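Local atomic coordinates of flap endonuclease 1 (Desulfurococcus amylolyticus, PDB entry 3ORY), a protein that probably acts as a metal-dependent structure-specific nuclease that cuts 5' flaps from branched DNA, as flap endonucleases do in replication and repair. Residues E166-A171 with S183-Y188; L61-N64 with I68-H71. All coordinates share one frame; numbering follows the deposited sequence.

Contact 1. Residues E166-A171 with S183-Y188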
loop_
_atom_site.group_PDB
_atom_site.type_symbol
_atom_site.label_atom_id
_atom_site.label_comp_id
_atom_site.label_asym_id
_atom_site.label_seq_id
_atom_site.Cartn_x
_atom_site.Cartn_y
_atom_site.Cartn_z
ATOM N N GLU A 166 7.915 -9.643 -6.585
ATOM C CA GLU A 166 7.002 -8.553 -6.201
ATOM C C GLU A 166 5.911 -9.011 -5.225
ATOM O O GLU A 166 5.208 -9.999 -5.488
ATOM C CB GLU A 166 6.322 -7.914 -7.426
ATOM C CG GLU A 166 7.274 -7.179 -8.380
ATOM C CD GLU A 166 7.853 -8.100 -9.451
ATOM O OE1 GLU A 166 7.676 -9.338 -9.353
ATOM O OE2 GLU A 166 8.463 -7.582 -10.409
ATOM N N GLY A 167 5.794 -8.297 -4.099
ATOM C CA GLY A 167 4.750 -8.537 -3.106
ATOM C C GLY A 167 3.370 -8.414 -3.726
ATOM O O GLY A 167 2.485 -9.247 -3.467
ATOM N N GLU A 168 3.190 -7.386 -4.555
ATOM C CA GLU A 168 1.898 -7.135 -5.220
ATOM C C GLU A 168 1.494 -8.264 -6.165
ATOM O O GLU A 168 0.304 -8.579 -6.284
ATOM C CB GLU A 168 1.923 -5.798 -5.981
ATOM C CG GLU A 168 2.157 -4.564 -5.083
ATOM C CD GLU A 168 0.905 -4.127 -4.292
ATOM O OE1 GLU A 168 -0.184 -4.718 -4.469
ATOM O OE2 GLU A 168 1.023 -3.188 -3.473
ATOM N N ALA A 169 2.482 -8.859 -6.838
ATOM C CA ALA A 169 2.253 -10.013 -7.736
ATOM C C ALA A 169 1.824 -11.266 -6.978
ATOM O O ALA A 169 0.928 -11.989 -7.415
ATOM C CB ALA A 169 3.536 -10.313 -8.542
ATOM N N GLN A 170 2.509 -11.544 -5.868
ATOM C CA GLN A 170 2.147 -12.665 -5.002
ATOM C C GLN A 170 0.765 -12.474 -4.389
ATOM O O GLN A 170 -0.008 -13.435 -4.302
ATOM C CB GLN A 170 3.193 -12.888 -3.898
ATOM C CG GLN A 170 2.931 -14.135 -3.031
ATOM C CD GLN A 170 3.043 -15.433 -3.810
ATOM O OE1 GLN A 170 3.877 -15.559 -4.709
ATOM N NE2 GLN A 170 2.205 -16.411 -3.463
ATOM N N ALA A 171 0.454 -11.244 -3.976
ATOM C CA ALA A 171 -0.893 -10.918 -3.478
ATOM C C ALA A 171 -1.950 -11.264 -4.530
ATOM O O ALA A 171 -2.913 -11.978 -4.231
ATOM C CB ALA A 171 -0.993 -9.430 -3.076
ATOM N N SER A 183 -6.816 -8.561 -2.747
ATOM C CA SER A 183 -5.536 -7.996 -2.357
ATOM C C SER A 183 -5.827 -6.608 -1.805
ATOM O O SER A 183 -6.889 -6.038 -2.081
ATOM C CB SER A 183 -4.557 -7.937 -3.553
ATOM O OG SER A 183 -5.182 -7.395 -4.706
ATOM N N ALA A 184 -4.918 -6.078 -0.996
ATOM C CA ALA A 184 -5.118 -4.765 -0.396
ATOM C C ALA A 184 -3.844 -3.950 -0.452
ATOM O O ALA A 184 -2.765 -4.414 -0.035
ATOM C CB ALA A 184 -5.633 -4.887 1.057
ATOM N N SER A 185 -3.983 -2.726 -0.954
ATOM C CA SER A 185 -2.855 -1.814 -1.162
ATOM C C SER A 185 -3.419 -0.469 -1.585
ATOM O O SER A 185 -4.571 -0.397 -2.001
ATOM C CB SER A 185 -1.961 -2.349 -2.292
ATOM O OG SER A 185 -0.843 -1.501 -2.496
ATOM N N GLN A 186 -2.613 0.590 -1.491
ATOM C CA GLN A 186 -2.983 1.886 -2.065
ATOM C C GLN A 186 -2.664 1.960 -3.553
ATOM O O GLN A 186 -3.324 2.688 -4.296
ATOM C CB GLN A 186 -2.325 3.058 -1.320
ATOM C CG GLN A 186 -2.863 3.280 0.092
ATOM C CD GLN A 186 -4.376 3.274 0.157
ATOM O OE1 GLN A 186 -4.980 2.320 0.648
ATOM N NE2 GLN A 186 -4.997 4.318 -0.370
ATOM N N ASP A 187 -1.678 1.194 -4.013
ATOM C CA ASP A 187 -1.428 1.202 -5.442
ATOM C C ASP A 187 -2.220 0.103 -6.152
ATOM O O ASP A 187 -2.895 -0.726 -5.520
ATOM C CB ASP A 187 0.072 1.192 -5.785
ATOM C CG ASP A 187 0.785 -0.029 -5.275
ATOM O OD1 ASP A 187 0.197 -1.130 -5.308
ATOM O OD2 ASP A 187 1.947 0.127 -4.834
ATOM N N TYR A 188 -2.144 0.124 -7.472
ATOM C CA TYR A 188 -2.991 -0.699 -8.312
ATOM C C TYR A 188 -2.213 -1.858 -8.928
ATOM O O TYR A 188 -2.730 -2.573 -9.799
ATOM C CB TYR A 188 -3.604 0.201 -9.396
ATOM C CG TYR A 188 -4.587 1.205 -8.827
ATOM C CD1 TYR A 188 -5.967 1.017 -8.948
ATOM C CD2 TYR A 188 -4.134 2.338 -8.146
ATOM C CE1 TYR A 188 -6.871 1.949 -8.400
ATOM C CE2 TYR A 188 -5.016 3.257 -7.613
ATOM C CZ TYR A 188 -6.378 3.065 -7.742
ATOM O OH TYR A 188 -7.222 4.001 -7.188
#

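Contact 2. Residues L61-N64 with I68-H71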
loop_
_atom_site.group_PDB
_atom_site.type_symbol
_atom_site.label_atom_id
_atom_site.label_comp_id
_atom_site.label_asym_id
_atom_site.label_seq_id
_atom_site.Cartn_x
_atom_site.Cartn_y
_atom_site.Cartn_z
ATOM N N LEU A 61 6.628 9.002 14.832
ATOM C CA LEU A 61 6.756 8.401 16.147
ATOM C C LEU A 61 8.164 7.833 16.276
ATOM O O LEU A 61 8.719 7.288 15.312
ATOM C CB LEU A 61 5.715 7.298 16.358
ATOM C CG LEU A 61 4.208 7.601 16.360
ATOM C CD1 LEU A 61 3.455 6.357 16.800
ATOM C CD2 LEU A 61 3.806 8.795 17.257
ATOM N N MET A 62 8.748 7.982 17.460
ATOM C CA MET A 62 10.110 7.542 17.704
ATOM C C MET A 62 10.247 6.931 19.094
ATOM O O MET A 62 9.526 7.314 20.010
ATOM C CB MET A 62 11.090 8.707 17.515
ATOM C CG MET A 62 11.392 9.039 16.038
ATOM S SD MET A 62 12.372 10.544 15.831
ATOM C CE MET A 62 11.196 11.803 16.314
ATOM N N ASP A 63 11.146 5.960 19.231
ATOM C CA ASP A 63 11.439 5.380 20.533
ATOM C C ASP A 63 12.538 6.187 21.238
ATOM O O ASP A 63 12.986 7.213 20.716
ATOM C CB ASP A 63 11.775 3.883 20.421
ATOM C CG ASP A 63 13.084 3.603 19.679
ATOM O OD1 ASP A 63 13.954 4.492 19.586
ATOM O OD2 ASP A 63 13.243 2.461 19.200
ATOM N N ASN A 64 12.964 5.727 22.414
ATOM C CA ASN A 64 13.977 6.431 23.208
ATOM C C ASN A 64 15.399 6.319 22.659
ATOM O O ASN A 64 16.310 6.996 23.143
ATOM C CB ASN A 64 13.941 5.960 24.666
ATOM C CG ASN A 64 12.683 6.406 25.396
ATOM O OD1 ASN A 64 12.017 7.362 24.999
ATOM N ND2 ASN A 64 12.357 5.712 26.475
ATOM N N ILE A 68 12.566 5.485 14.377
ATOM C CA ILE A 68 11.179 5.634 13.910
ATOM C C ILE A 68 10.355 4.393 14.274
ATOM O O ILE A 68 10.815 3.271 14.108
ATOM C CB ILE A 68 11.111 5.949 12.391
ATOM C CG1 ILE A 68 11.797 7.295 12.111
ATOM C CG2 ILE A 68 9.645 5.960 11.874
ATOM C CD1 ILE A 68 11.962 7.645 10.613
ATOM N N THR A 69 9.153 4.602 14.816
ATOM C CA THR A 69 8.300 3.476 15.214
ATOM C C THR A 69 6.916 3.534 14.575
ATOM O O THR A 69 6.089 2.657 14.819
ATOM C CB THR A 69 8.136 3.396 16.743
ATOM O OG1 THR A 69 7.663 4.653 17.208
ATOM C CG2 THR A 69 9.465 3.066 17.428
ATOM N N SER A 70 6.684 4.548 13.738
ATOM C CA SER A 70 5.386 4.764 13.075
ATOM C C SER A 70 4.839 3.517 12.373
ATOM O O SER A 70 3.637 3.247 12.415
ATOM C CB SER A 70 5.469 5.929 12.076
ATOM O OG SER A 70 5.615 7.173 12.752
ATOM N N HIS A 71 5.731 2.760 11.744
ATOM C CA HIS A 71 5.356 1.579 10.966
ATOM C C HIS A 71 4.842 0.459 11.867
ATOM O O HIS A 71 3.902 -0.252 11.506
ATOM C CB HIS A 71 6.557 1.086 10.146
ATOM C CG HIS A 71 7.752 0.751 10.974
ATOM N ND1 HIS A 71 8.359 1.666 11.806
ATOM C CD2 HIS A 71 8.452 -0.398 11.103
ATOM C CE1 HIS A 71 9.381 1.092 12.417
ATOM N NE2 HIS A 71 9.462 -0.157 12.000
#

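Contact 1. Residues E166-A171 with S183-Y188
With CG anti to its carbonyl carbon and a bend at chi2 (-77°), Glu168 carries its carboxylate off the first turn of helix 167-176 toward Ser185 and Asp187. Ser185 turns its OG anti to the backbone N, chi1 -179°, and donates to Glu168 OE2 at 2.7 Å. The hydroxyl meets that oxygen on its syn side, slightly tilted from the carboxylate plane. The same OG accepts from Asp187 N at 3.2 Å, an ST turn, so one small hydroxyl positions Glu168 and also shapes the loop that presents Asp187. Asp187 approaches from the opposite direction and brings its OD1 to 2.9 Å from Glu168 OE2, the two carboxylate planes 62° apart. Both atoms are acceptors, so no hydrogen bond joins them; OD1 takes a weak one from Asp189 N. One turn on along the helix, Ala171 CB rests on Ser183 CB at 3.9 Å, and these short side chains let the helix lie close against strand 182-184. The hydroxyl of Ser183 turns to Ser190, Ser195 and Lys197 O. Asp41 adds a third carboxylate beside Glu168. Acceptor oxygens brought this close in a buried place suggest a site made for a positively charged ligand, consistent with the acidic cluster that holds divalent metal ions in flap endonucleases.

Contact 2. Residues L61-N64 with I68-H71
The hydroxyl of Ser70 is gripped twice: Leu61 N donates to Ser70 OG at 2.9 Å, and the same OG is hydrogen-bonded to Ile53 O. A chi1 of -70° sets OG anti to the carbonyl carbon of Ser70, where it faces Leu61. The contact is a single beta bridge, Met62 with Ile68, by which the loop after helix 42-52 doubles back before entering helix 70-84. Thr69, the N-cap residue, makes no side-chain capping bond; its backbone N instead donates to Leu61 O at 2.8 Å. Leu61 O also receives a CA-H...O contact from Ile68 CA at 3.3 Å. Replacing Ser70 by an alanine would probably leave Leu61 N and Ile53 O without their shared mate, with the Thr69 N to Leu61 O bond alone of the two hydrogen bonds still joining loop and helix start. Flexible Met62 and branched Ile68, which also meets Leu50, add loose apolar contact at the partly exposed edge. Asp63 OD2 pairs with Arg67 and His326, and its OD1 accepts from Asn65 N. Thr69, beta-branched, supplies a methyl as well as a hydroxyl, and its CG2 lies 3.9 Å from Asp63 CB.

Contact 2 comes first along the chain, in the XPG N-terminal range, and is complete before contact 1 opens in the XPG I-region. Their centres lie 25 Å apart and their nearest atoms about 14 Å, so they never touch. Helix 42-52 connects them: near its start Asn44 meets Ser185 and Asp187 of contact 1, while further along Leu50 meets Ile68 of contact 2. Strand 37-41, which leads into that helix, pairs in parallel with strand 182-184 and supplies Asp41. Contact 1 thus sits near the centre of the chain, at the probable metal-binding cluster, whereas contact 2 shapes a peripheral turn leading into helix 70-84, away from Glu168 and Asp187.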